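Local coordinates for protein putative O-Methyltransferase (Corynebacterium glutamicum, PDB 3DR5) that probably acts as an O-methyltransferase, transferring a methyl group from S-adenosyl-L-methionine to an acceptor that has not been identified, at residues Q131-Q136 and G157-A162; T58-I63 and T82-I87; F32-P37 and S91-Q96; A23-D28 and A67-L72; Y7-V12 and D38-Q43. One frame throughout, in Å; residues are numbered along the deposited sequence.

Contact 1 of 5, residues Q131-Q136 and G157-A162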
# COMPACT_ATOMS: atom_id res chain seq x y z
N GLN A 131 -9.33 7.33 9.55
CA GLN A 131 -9.12 6.44 8.41
C GLN A 131 -7.66 6.00 8.24
O GLN A 131 -7.38 5.04 7.52
CB GLN A 131 -9.56 7.15 7.13
CG GLN A 131 -8.57 8.25 6.70
CD GLN A 131 -9.13 9.22 5.68
OE1 GLN A 131 -8.89 9.10 4.48
NE2 GLN A 131 -9.91 10.19 6.16
N LEU A 132 -6.74 6.69 8.91
CA LEU A 132 -5.33 6.36 8.77
C LEU A 132 -4.51 6.85 9.96
O LEU A 132 -4.64 7.99 10.39
CB LEU A 132 -4.78 6.99 7.47
CG LEU A 132 -3.27 6.91 7.18
CD1 LEU A 132 -2.87 5.47 6.88
CD2 LEU A 132 -2.91 7.81 5.99
N VAL A 133 -3.67 5.96 10.48
CA VAL A 133 -2.81 6.31 11.59
C VAL A 133 -1.40 5.81 11.30
O VAL A 133 -1.18 4.62 11.04
CB VAL A 133 -3.33 5.70 12.93
CG1 VAL A 133 -2.38 6.06 14.08
CG2 VAL A 133 -4.74 6.22 13.22
N PHE A 134 -0.45 6.73 11.32
CA PHE A 134 0.95 6.40 11.09
C PHE A 134 1.66 6.55 12.43
O PHE A 134 1.52 7.57 13.12
CB PHE A 134 1.61 7.35 10.09
CG PHE A 134 3.10 7.18 9.99
CD1 PHE A 134 3.65 6.21 9.16
CD2 PHE A 134 3.95 7.97 10.76
CE1 PHE A 134 5.04 6.01 9.11
CE2 PHE A 134 5.34 7.78 10.73
CZ PHE A 134 5.88 6.80 9.90
N GLY A 135 2.40 5.51 12.80
CA GLY A 135 3.13 5.56 14.06
C GLY A 135 4.62 5.29 13.91
O GLY A 135 5.04 4.34 13.26
N GLN A 136 5.42 6.19 14.48
CA GLN A 136 6.87 6.02 14.49
C GLN A 136 7.22 6.03 15.98
O GLN A 136 7.42 7.08 16.59
CB GLN A 136 7.59 7.17 13.77
CG GLN A 136 9.11 7.02 13.83
CD GLN A 136 9.67 6.23 12.66
OE1 GLN A 136 10.26 5.16 12.84
NE2 GLN A 136 9.50 6.76 11.46
N GLY A 157 -9.90 1.31 7.56
CA GLY A 157 -8.82 2.16 8.04
C GLY A 157 -7.53 1.41 8.27
O GLY A 157 -7.54 0.23 8.62
N ALA A 158 -6.41 2.10 8.11
CA ALA A 158 -5.10 1.48 8.26
C ALA A 158 -4.20 2.07 9.32
O ALA A 158 -4.07 3.29 9.42
CB ALA A 158 -4.37 1.47 6.93
N LEU A 159 -3.56 1.19 10.07
CA LEU A 159 -2.57 1.58 11.06
C LEU A 159 -1.23 1.20 10.39
O LEU A 159 -1.02 0.04 10.01
CB LEU A 159 -2.73 0.78 12.36
CG LEU A 159 -1.62 0.94 13.41
CD1 LEU A 159 -1.52 2.39 13.88
CD2 LEU A 159 -1.93 0.01 14.58
N VAL A 160 -0.34 2.18 10.24
CA VAL A 160 0.97 1.96 9.62
C VAL A 160 2.08 2.11 10.66
O VAL A 160 2.28 3.19 11.22
CB VAL A 160 1.20 2.94 8.46
CG1 VAL A 160 2.53 2.65 7.79
CG2 VAL A 160 0.06 2.81 7.44
N LEU A 161 2.81 1.01 10.90
CA LEU A 161 3.89 1.00 11.89
C LEU A 161 5.27 0.91 11.26
O LEU A 161 5.69 -0.14 10.78
CB LEU A 161 3.68 -0.17 12.86
CG LEU A 161 2.29 -0.22 13.52
CD1 LEU A 161 2.11 -1.53 14.29
CD2 LEU A 161 2.11 0.98 14.44
N ALA A 162 5.99 2.03 11.28
CA ALA A 162 7.33 2.10 10.71
C ALA A 162 8.38 1.29 11.47
O ALA A 162 8.32 1.18 12.70
CB ALA A 162 7.78 3.55 10.64
O HOH W 1 6.62 2.58 14.75
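V133 and V160 share the shortest of five backbone hydrogen bonds, with V160 N donating to V133 O at 2.7 Å. G135 N reaches V160 O at 2.8 Å and V133 N reaches A158 O at 2.9 Å. The outer two are longer: A158 N to Q131 O and A162 N to G135 O are both 3.2 Å. In the A158 bond the donor stands 44° out of the carbonyl plane, whereas the other four donors lie near the line of the C=O bond. A water donates to both G135 O and A162 O, beside the A162 bond.

Packing follows on both faces. On one, L132 CD1 touches V160 CG2 at 4.0 Å, and F134 CZ reaches A162 CB at 3.8 Å. On the other, V133 CG1 meets L159 CD1 at 3.8 Å, the two side chains crossing at a slant. Helix 39-51 lies over L132, F134 and V160, and helix 142-152 over L159 and L161. These are neighbouring parallel strands of a Rossmann-like sheet. The polar join between them uses backbone groups and one water, so it does not depend on polar side chains. The apolar side chains are left to pack the two helix-covered faces.

Contact 2 of 5, residues T58-I63 and T82-I87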
# COMPACT_ATOMS: atom_id res chain seq x y z
N THR A 58 -12.53 11.79 10.38
CA THR A 58 -11.95 13.04 10.85
C THR A 58 -10.68 13.27 10.03
O THR A 58 -10.28 14.42 9.77
CB THR A 58 -11.60 12.98 12.35
OG1 THR A 58 -12.77 12.64 13.10
CG2 THR A 58 -11.07 14.33 12.83
N GLY A 59 -10.04 12.18 9.61
CA GLY A 59 -8.82 12.28 8.83
C GLY A 59 -7.73 11.30 9.26
O GLY A 59 -8.00 10.14 9.57
N ALA A 60 -6.50 11.79 9.31
CA ALA A 60 -5.38 10.94 9.67
C ALA A 60 -4.65 11.41 10.92
O ALA A 60 -4.78 12.56 11.35
CB ALA A 60 -4.41 10.85 8.49
N ILE A 61 -3.89 10.49 11.50
CA ILE A 61 -3.07 10.79 12.66
C ILE A 61 -1.62 10.39 12.35
O ILE A 61 -1.37 9.28 11.85
CB ILE A 61 -3.49 10.01 13.92
CG1 ILE A 61 -4.92 10.38 14.32
CG2 ILE A 61 -2.54 10.36 15.09
CD1 ILE A 61 -5.45 9.57 15.49
N ALA A 62 -0.68 11.30 12.61
CA ALA A 62 0.74 11.01 12.42
C ALA A 62 1.41 11.13 13.80
O ALA A 62 1.49 12.22 14.38
CB ALA A 62 1.39 12.01 11.43
N ILE A 63 1.88 10.01 14.33
CA ILE A 63 2.54 9.97 15.62
C ILE A 63 4.02 9.75 15.34
O ILE A 63 4.48 8.63 15.15
CB ILE A 63 1.99 8.82 16.47
CG1 ILE A 63 0.52 9.10 16.81
CG2 ILE A 63 2.81 8.66 17.73
CD1 ILE A 63 -0.35 7.87 16.81
N THR A 82 -10.90 16.80 5.59
CA THR A 82 -10.39 16.01 6.71
C THR A 82 -9.18 16.77 7.25
O THR A 82 -8.71 17.73 6.62
CB THR A 82 -9.91 14.61 6.27
OG1 THR A 82 -8.79 14.75 5.38
CG2 THR A 82 -11.03 13.84 5.57
N THR A 83 -8.69 16.37 8.41
CA THR A 83 -7.52 17.03 8.99
C THR A 83 -6.40 16.03 9.28
O THR A 83 -6.62 14.81 9.30
CB THR A 83 -7.84 17.73 10.35
OG1 THR A 83 -8.21 16.74 11.32
CG2 THR A 83 -8.98 18.74 10.20
N LEU A 84 -5.20 16.55 9.47
CA LEU A 84 -4.07 15.71 9.84
C LEU A 84 -3.79 16.09 11.28
O LEU A 84 -3.62 17.27 11.61
CB LEU A 84 -2.82 15.99 8.99
CG LEU A 84 -1.51 15.37 9.52
CD1 LEU A 84 -1.55 13.85 9.43
CD2 LEU A 84 -0.34 15.92 8.71
N THR A 85 -3.78 15.09 12.16
CA THR A 85 -3.51 15.32 13.57
C THR A 85 -2.11 14.78 13.86
O THR A 85 -1.86 13.58 13.71
CB THR A 85 -4.55 14.61 14.46
OG1 THR A 85 -5.84 15.20 14.24
CG2 THR A 85 -4.18 14.72 15.93
N CYS A 86 -1.21 15.67 14.25
CA CYS A 86 0.17 15.30 14.56
C CYS A 86 0.33 15.24 16.07
O CYS A 86 -0.20 16.07 16.80
CB CYS A 86 1.14 16.32 13.99
SG CYS A 86 0.98 16.58 12.21
N ILE A 87 1.08 14.25 16.54
CA ILE A 87 1.29 14.07 17.97
C ILE A 87 2.74 13.83 18.37
O ILE A 87 3.36 12.84 17.96
CB ILE A 87 0.49 12.86 18.51
CG1 ILE A 87 -0.95 12.90 17.98
CG2 ILE A 87 0.52 12.86 20.04
CD1 ILE A 87 -1.84 11.80 18.53
O HOH W 2 -7.29 14.28 12.27
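T58 and T83 bring two flat peptide groups together: T83 N approaches T58 O in the carbonyl plane, at 2.9 Å. Three later donors are tilted from the plane of the carbonyl they meet. T85 N bonds to A60 O at 2.8 Å with a tilt of 22°, and A62 N to T85 O and I87 N to A62 O are tilted by similar amounts. A60 N, by contrast, meets T83 O almost head-on.

The sheet has two unlike faces here. A60, A62, L84 and C86 form one, packed under helix 67-77. CD1 of L84 sits 4.0 Å from A62 CB. The other face carries I61, I63, T85 and I87. There I87 CD1 touches I61 CG2 at 3.8 Å and I63 CG1 at 4.0 Å, and I63 and I87 run side by side in the same direction.

The two strands and helix 67-77 form a beta-alpha-beta crossover, a basic unit of the Rossmann-like methyltransferase fold. In relatives the C-terminal ends of such strands border the S-adenosyl-L-methionine site.

At the N-terminal end, G59 has a positive phi of 137°, and its CA packs 3.6 Å from T82 CB. One water donates to A60 O. It also hydrogen-bonds T83 OG1 at 2.8 Å and T85 OG1 at 2.6 Å. T82 OG1 turns instead to the backbone O of A79, and the hydroxyl of T85 has a further weak bond to R112.

Contact 3 of 5, residues F32-P37 and S91-Q96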
# COMPACT_ATOMS: atom_id res chain seq x y z
N PHE A 32 18.23 17.35 12.32
CA PHE A 32 17.90 17.13 13.73
C PHE A 32 18.00 15.66 14.15
O PHE A 32 17.62 15.31 15.28
CB PHE A 32 16.50 17.67 14.04
CG PHE A 32 16.43 19.18 14.07
CD1 PHE A 32 16.64 19.88 15.26
CD2 PHE A 32 16.15 19.90 12.91
CE1 PHE A 32 16.57 21.27 15.29
CE2 PHE A 32 16.08 21.29 12.93
CZ PHE A 32 16.29 21.98 14.12
N GLY A 33 18.48 14.82 13.24
CA GLY A 33 18.63 13.40 13.52
C GLY A 33 17.34 12.64 13.77
O GLY A 33 17.32 11.65 14.51
N LEU A 34 16.26 13.09 13.14
CA LEU A 34 14.95 12.45 13.31
C LEU A 34 14.71 11.28 12.36
O LEU A 34 15.19 11.29 11.24
CB LEU A 34 13.84 13.48 13.11
CG LEU A 34 13.95 14.81 13.86
CD1 LEU A 34 12.88 15.78 13.38
CD2 LEU A 34 13.82 14.56 15.35
N PRO A 35 13.96 10.26 12.82
CA PRO A 35 13.64 9.08 12.02
C PRO A 35 12.72 9.52 10.88
O PRO A 35 11.58 9.93 11.12
CB PRO A 35 12.91 8.16 13.00
CG PRO A 35 13.16 8.75 14.37
CD PRO A 35 13.29 10.22 14.13
N ALA A 36 13.21 9.41 9.64
CA ALA A 36 12.43 9.83 8.48
C ALA A 36 12.25 8.75 7.42
O ALA A 36 13.22 8.35 6.77
CB ALA A 36 13.09 11.05 7.84
N PRO A 37 11.01 8.29 7.22
CA PRO A 37 10.72 7.25 6.22
C PRO A 37 11.24 7.70 4.86
O PRO A 37 11.14 8.89 4.53
CB PRO A 37 9.19 7.17 6.23
CG PRO A 37 8.81 7.63 7.59
CD PRO A 37 9.78 8.76 7.88
N SER A 91 8.29 20.47 21.86
CA SER A 91 7.80 21.71 21.28
C SER A 91 8.49 22.21 20.03
O SER A 91 7.85 22.85 19.19
CB SER A 91 7.76 22.82 22.35
OG SER A 91 9.01 22.95 22.99
N GLU A 92 9.78 21.91 19.89
CA GLU A 92 10.48 22.33 18.68
C GLU A 92 9.98 21.44 17.53
O GLU A 92 10.05 21.85 16.36
CB GLU A 92 12.01 22.21 18.85
CG GLU A 92 12.57 20.83 19.06
CD GLU A 92 14.09 20.88 19.29
OE1 GLU A 92 14.68 19.84 19.65
OE2 GLU A 92 14.68 21.96 19.10
N HIS A 93 9.49 20.24 17.84
CA HIS A 93 8.95 19.36 16.80
C HIS A 93 7.63 19.97 16.32
O HIS A 93 7.28 19.87 15.15
CB HIS A 93 8.75 17.94 17.34
CG HIS A 93 10.04 17.21 17.54
ND1 HIS A 93 10.13 16.02 18.23
CD2 HIS A 93 11.30 17.51 17.16
CE1 HIS A 93 11.39 15.63 18.27
NE2 HIS A 93 12.12 16.52 17.62
N GLN A 94 6.89 20.62 17.23
CA GLN A 94 5.63 21.26 16.87
C GLN A 94 5.94 22.47 15.97
O GLN A 94 5.24 22.73 14.99
CB GLN A 94 4.86 21.73 18.11
CG GLN A 94 3.75 22.72 17.80
CD GLN A 94 2.76 22.86 18.94
OE1 GLN A 94 3.13 23.22 20.07
NE2 GLN A 94 1.49 22.57 18.66
N ARG A 95 7.00 23.21 16.32
CA ARG A 95 7.42 24.36 15.53
C ARG A 95 7.93 23.86 14.19
O ARG A 95 7.63 24.45 13.15
CB ARG A 95 8.53 25.14 16.24
CG ARG A 95 8.04 26.31 17.07
CD ARG A 95 9.12 27.37 17.22
NE ARG A 95 8.83 28.58 16.45
CZ ARG A 95 9.75 29.48 16.08
NH1 ARG A 95 11.02 29.30 16.40
NH2 ARG A 95 9.39 30.55 15.38
N GLN A 96 8.70 22.78 14.22
CA GLN A 96 9.27 22.19 13.00
C GLN A 96 8.19 21.77 12.01
O GLN A 96 8.32 22.01 10.80
CB GLN A 96 10.17 20.99 13.37
CG GLN A 96 11.56 21.38 13.88
CD GLN A 96 12.28 20.26 14.65
OE1 GLN A 96 12.03 19.08 14.42
NE2 GLN A 96 13.17 20.65 15.57
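L34 and H93 make the tight part of this small contact. L34 CD2 comes to 3.4 Å from H93 NE2, the two side chains sliding past each other in opposite directions. The other branch, L34 CD1, lies 3.6 Å from Q96 OE1. L34 CG, anti to its own carbonyl carbon (chi1 -50°), is thus the fork whose two methyls divide between H93 and Q96. P65 packs against both L34 and H93. H93 ND1 is hydrogen-bonded to D88, which should steady the ring.

The same Q96 amide also serves F32. Its NE2 stands 3.4 Å above the plane of the F32 ring, over the centre, with the amide and ring planes 32° apart. The two side chains meet tip to tip. Q96 is extended beyond CG, which carries its amide out to the F32 ring.

Beyond this the contact is loose and faces solvent. F32 and E92 are both exposed, and E92 OE2 is 4.3 Å from F32 CE1, at a slant to the ring. No hydrogen bond crosses between the segments. The backbones stay well apart, with the nearest CA atoms, those of F32 and H93, 9.7 Å from each other.

F32 and L34, which flank G33 in sequence, both point toward helix 91-103. G33, with its positive phi, is the C-prime residue of the Schellman motif that ends helix 20-31.

Contact 4 of 5, residues A23-D28 and A67-L72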
# COMPACT_ATOMS: atom_id res chain seq x y z
N ALA A 23 11.35 18.09 0.14
CA ALA A 23 12.81 18.05 0.24
C ALA A 23 13.25 18.84 1.47
O ALA A 23 14.19 18.45 2.16
CB ALA A 23 13.44 18.63 -1.02
N ARG A 24 12.58 19.95 1.74
CA ARG A 24 12.91 20.79 2.89
C ARG A 24 12.65 20.00 4.18
O ARG A 24 13.49 19.99 5.10
CB ARG A 24 12.07 22.07 2.84
CG ARG A 24 12.18 22.98 4.05
CD ARG A 24 13.61 23.41 4.32
NE ARG A 24 13.64 24.74 4.92
CZ ARG A 24 14.52 25.13 5.84
NH1 ARG A 24 15.44 24.28 6.27
NH2 ARG A 24 14.47 26.36 6.34
N ALA A 25 11.50 19.33 4.25
CA ALA A 25 11.15 18.54 5.43
C ALA A 25 12.13 17.37 5.64
O ALA A 25 12.40 16.98 6.78
CB ALA A 25 9.72 18.02 5.30
N ARG A 26 12.65 16.82 4.55
CA ARG A 26 13.60 15.71 4.63
C ARG A 26 14.96 16.24 5.08
O ARG A 26 15.70 15.57 5.81
CB ARG A 26 13.73 15.03 3.26
CG ARG A 26 14.45 13.69 3.30
CD ARG A 26 14.22 12.92 2.00
NE ARG A 26 12.89 12.32 1.92
CZ ARG A 26 12.49 11.30 2.67
NH1 ARG A 26 13.32 10.76 3.54
NH2 ARG A 26 11.26 10.80 2.53
N GLU A 27 15.30 17.46 4.67
CA GLU A 27 16.56 18.07 5.08
C GLU A 27 16.44 18.41 6.57
O GLU A 27 17.35 18.11 7.35
CB GLU A 27 16.82 19.35 4.28
CG GLU A 27 18.18 19.38 3.60
CD GLU A 27 19.34 19.42 4.59
OE1 GLU A 27 19.72 18.36 5.13
OE2 GLU A 27 19.85 20.54 4.84
N ASP A 28 15.33 19.03 6.96
CA ASP A 28 15.11 19.38 8.37
C ASP A 28 15.24 18.17 9.28
O ASP A 28 15.94 18.22 10.30
CB ASP A 28 13.74 20.03 8.56
CG ASP A 28 13.69 21.45 8.05
OD1 ASP A 28 14.75 21.95 7.61
OD2 ASP A 28 12.61 22.08 8.09
N ALA A 67 6.78 14.82 12.10
CA ALA A 67 5.42 14.87 11.55
C ALA A 67 5.31 15.72 10.29
O ALA A 67 4.37 15.56 9.51
CB ALA A 67 4.45 15.39 12.61
N GLY A 68 6.28 16.61 10.10
CA GLY A 68 6.27 17.48 8.94
C GLY A 68 6.49 16.73 7.64
O GLY A 68 5.77 16.95 6.66
N LEU A 69 7.49 15.87 7.62
CA LEU A 69 7.80 15.10 6.42
C LEU A 69 6.64 14.13 6.15
O LEU A 69 6.02 14.17 5.10
CB LEU A 69 9.12 14.34 6.60
CG LEU A 69 9.50 13.37 5.47
CD1 LEU A 69 9.77 14.12 4.18
CD2 LEU A 69 10.71 12.57 5.89
N VAL A 70 6.37 13.27 7.12
CA VAL A 70 5.28 12.30 7.02
C VAL A 70 3.95 12.95 6.64
O VAL A 70 3.25 12.47 5.74
CB VAL A 70 5.12 11.53 8.36
CG1 VAL A 70 3.82 10.71 8.36
CG2 VAL A 70 6.31 10.63 8.57
N GLY A 71 3.61 14.03 7.34
CA GLY A 71 2.37 14.75 7.12
C GLY A 71 2.17 15.28 5.72
O GLY A 71 1.04 15.35 5.23
N LEU A 72 3.26 15.69 5.09
CA LEU A 72 3.20 16.22 3.74
C LEU A 72 2.80 15.12 2.76
O LEU A 72 2.06 15.37 1.80
CB LEU A 72 4.56 16.83 3.34
CG LEU A 72 4.86 18.20 3.98
CD1 LEU A 72 6.29 18.62 3.64
CD2 LEU A 72 3.88 19.25 3.46
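Around A25 and L69, helices 20-31 and 67-77 run roughly antiparallel, with local axes 152° apart and 8.5 Å distant at closest approach. The small side chain of A25 lets them come this near. Its CB touches L69 CA at 3.7 Å and L69 CB at 3.9 Å. L72 CD1 reaches the same methyl, also at 3.9 Å, so A25 is met by two leucines. G68 lies beside it with no side chain in the way.

R26 packs against L69 from the flank. L69 CD2 sits 3.7 Å above one face of the guanidinium, shifted toward its rim. The arginine chain is bent at chi3 (-76°), which turns it at NE, and its guanidinium lies beside L69. The polar side of the guanidinium is held elsewhere: R26 NH2 bonds to P37 O and to the hydroxyl of Y73. That should fix the flat group over the leucine.

L100 of helix 91-103 also touches A25. The contact is thus helix-on-helix packing in which an N-terminal helix covers helix 67-77, the connecting helix of the beta-alpha-beta unit in a Rossmann-like methyltransferase fold.

Contact 5 of 5, residues Y7-V12 and D38-Q43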
# COMPACT_ATOMS: atom_id res chain seq x y z
N TYR A 7 19.17 -0.58 -6.22
CA TYR A 7 19.14 -0.18 -7.61
C TYR A 7 17.68 0.23 -7.88
O TYR A 7 17.41 1.18 -8.62
CB TYR A 7 19.56 -1.34 -8.52
CG TYR A 7 20.48 -0.89 -9.64
CD1 TYR A 7 21.35 -1.79 -10.24
CD2 TYR A 7 20.49 0.44 -10.07
CE1 TYR A 7 22.21 -1.38 -11.26
CE2 TYR A 7 21.35 0.86 -11.09
CZ TYR A 7 22.21 -0.06 -11.68
OH TYR A 7 23.05 0.35 -12.68
N LEU A 8 16.73 -0.49 -7.28
CA LEU A 8 15.32 -0.15 -7.42
C LEU A 8 15.16 1.20 -6.68
O LEU A 8 14.59 2.15 -7.22
CB LEU A 8 14.43 -1.22 -6.77
CG LEU A 8 12.98 -1.29 -7.25
CD1 LEU A 8 12.90 -0.87 -8.72
CD2 LEU A 8 12.46 -2.71 -7.07
N ARG A 9 15.66 1.28 -5.45
CA ARG A 9 15.54 2.51 -4.66
C ARG A 9 16.19 3.68 -5.38
O ARG A 9 15.59 4.76 -5.50
CB ARG A 9 16.17 2.32 -3.26
CG ARG A 9 16.11 3.56 -2.39
CD ARG A 9 16.01 3.20 -0.91
NE ARG A 9 17.12 2.39 -0.45
CZ ARG A 9 18.35 2.85 -0.22
NH1 ARG A 9 18.63 4.14 -0.42
NH2 ARG A 9 19.30 2.03 0.20
N THR A 10 17.40 3.47 -5.89
CA THR A 10 18.12 4.51 -6.60
C THR A 10 17.37 5.01 -7.82
O THR A 10 17.24 6.22 -8.03
CB THR A 10 19.53 4.02 -7.01
OG1 THR A 10 20.24 3.56 -5.85
CG2 THR A 10 20.31 5.14 -7.67
N TYR A 11 16.86 4.09 -8.63
CA TYR A 11 16.11 4.49 -9.82
C TYR A 11 14.82 5.22 -9.44
O TYR A 11 14.46 6.22 -10.07
CB TYR A 11 15.72 3.29 -10.66
CG TYR A 11 14.91 3.70 -11.87
CD1 TYR A 11 15.52 4.35 -12.94
CD2 TYR A 11 13.52 3.55 -11.89
CE1 TYR A 11 14.78 4.83 -14.00
CE2 TYR A 11 12.77 4.03 -12.95
CZ TYR A 11 13.41 4.68 -14.00
OH TYR A 11 12.68 5.15 -15.07
N VAL A 12 14.12 4.74 -8.42
CA VAL A 12 12.88 5.38 -8.00
C VAL A 12 13.14 6.73 -7.34
O VAL A 12 12.42 7.70 -7.60
CB VAL A 12 12.07 4.48 -7.03
CG1 VAL A 12 10.85 5.23 -6.49
CG2 VAL A 12 11.63 3.20 -7.76
N ASP A 38 11.78 6.77 4.08
CA ASP A 38 12.31 7.13 2.76
C ASP A 38 11.21 7.54 1.79
O ASP A 38 10.02 7.50 2.13
CB ASP A 38 13.17 5.97 2.19
CG ASP A 38 12.38 4.71 1.89
OD1 ASP A 38 11.20 4.62 2.31
OD2 ASP A 38 12.94 3.81 1.23
N GLU A 39 11.60 7.94 0.59
CA GLU A 39 10.65 8.40 -0.42
C GLU A 39 9.60 7.38 -0.82
O GLU A 39 8.45 7.74 -1.06
CB GLU A 39 11.41 8.87 -1.66
CG GLU A 39 10.52 9.25 -2.85
CD GLU A 39 9.58 10.41 -2.55
OE1 GLU A 39 10.00 11.35 -1.84
OE2 GLU A 39 8.43 10.39 -3.05
N MSE A 40 10.00 6.11 -0.89
CA MSE A 40 9.09 5.05 -1.29
C MSE A 40 8.02 4.79 -0.23
O MSE A 40 6.86 4.53 -0.56
CB MSE A 40 9.88 3.76 -1.60
CG MSE A 40 10.56 3.74 -2.98
SE MSE A 40 11.40 2.01 -3.39
CE MSE A 40 12.54 2.53 -4.84
N THR A 41 8.42 4.86 1.04
CA THR A 41 7.49 4.66 2.13
C THR A 41 6.50 5.84 2.14
O THR A 41 5.31 5.65 2.38
CB THR A 41 8.23 4.58 3.48
OG1 THR A 41 9.13 3.47 3.45
CG2 THR A 41 7.24 4.42 4.64
N GLY A 42 6.99 7.05 1.86
CA GLY A 42 6.13 8.22 1.82
C GLY A 42 5.08 8.11 0.70
O GLY A 42 3.92 8.46 0.91
N GLN A 43 5.49 7.62 -0.47
CA GLN A 43 4.57 7.45 -1.60
C GLN A 43 3.44 6.48 -1.19
O GLN A 43 2.26 6.72 -1.50
CB GLN A 43 5.34 6.93 -2.84
CG GLN A 43 6.24 8.00 -3.46
CD GLN A 43 7.12 7.47 -4.59
OE1 GLN A 43 6.88 6.38 -5.11
NE2 GLN A 43 8.13 8.24 -4.96
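V12 and M40, a selenomethionine, carry the apolar part of this contact. M40 leaves its helix toward helix 4-13, is extended beyond CG, and crosses V12 at a slant. M40 CG lies 3.8 Å from V12 CG1. The M40 methyl is modelled too close to R9 and V12, and its exact place is doubtful.

R9 passes obliquely across D38, with R9 CD 3.8 Å from D38 OD2. The guanidinium and carboxylate planes are 50° apart. R9 NE is 4.7 Å from D38 OD2, so the opposite charges are near but not joined. D38 is instead the N-cap of helix 39-51. Its OD1 takes two bonds, from T41 OG1 at 2.6 Å and from T41 N at 3.1 Å, the second from above the carboxylate plane.

Q43 NE2 is 4.3 Å from V12 CG1. It donates to the anti lone pair of E39 OE2 at 2.9 Å and also bonds to T16.

The local helix axes cross at 71° and come no closer than 11.2 Å. Helix 4-13 lies across the start of helix 39-51 at the dimer interface: Y11 OH bonds to D187 of the second subunit, and Q43 OE1 to the backbone N of R200 there.

Contacts 1 and 2 belong to one sheet. Their centres are 10 Å apart, and strand 59-63 pairs with strand 130-135 between them. Contact 4 touches contact 2 through helix 67-77, which links its two strands and packs on them. Contacts 3 and 4 also touch, about 8 Å apart between centres. Contact 5 stands furthest from contact 2, about 24 Å between centres. Along the chain, contacts 3, 4 and 5 interleave. Contact 2 crosses contact 4, falls between the two segments of contact 3, and closes before contact 1 opens. Together the N-terminal helices and their loop cover one end of a Rossmann-like core, and contact 5 extends this layer to the second subunit.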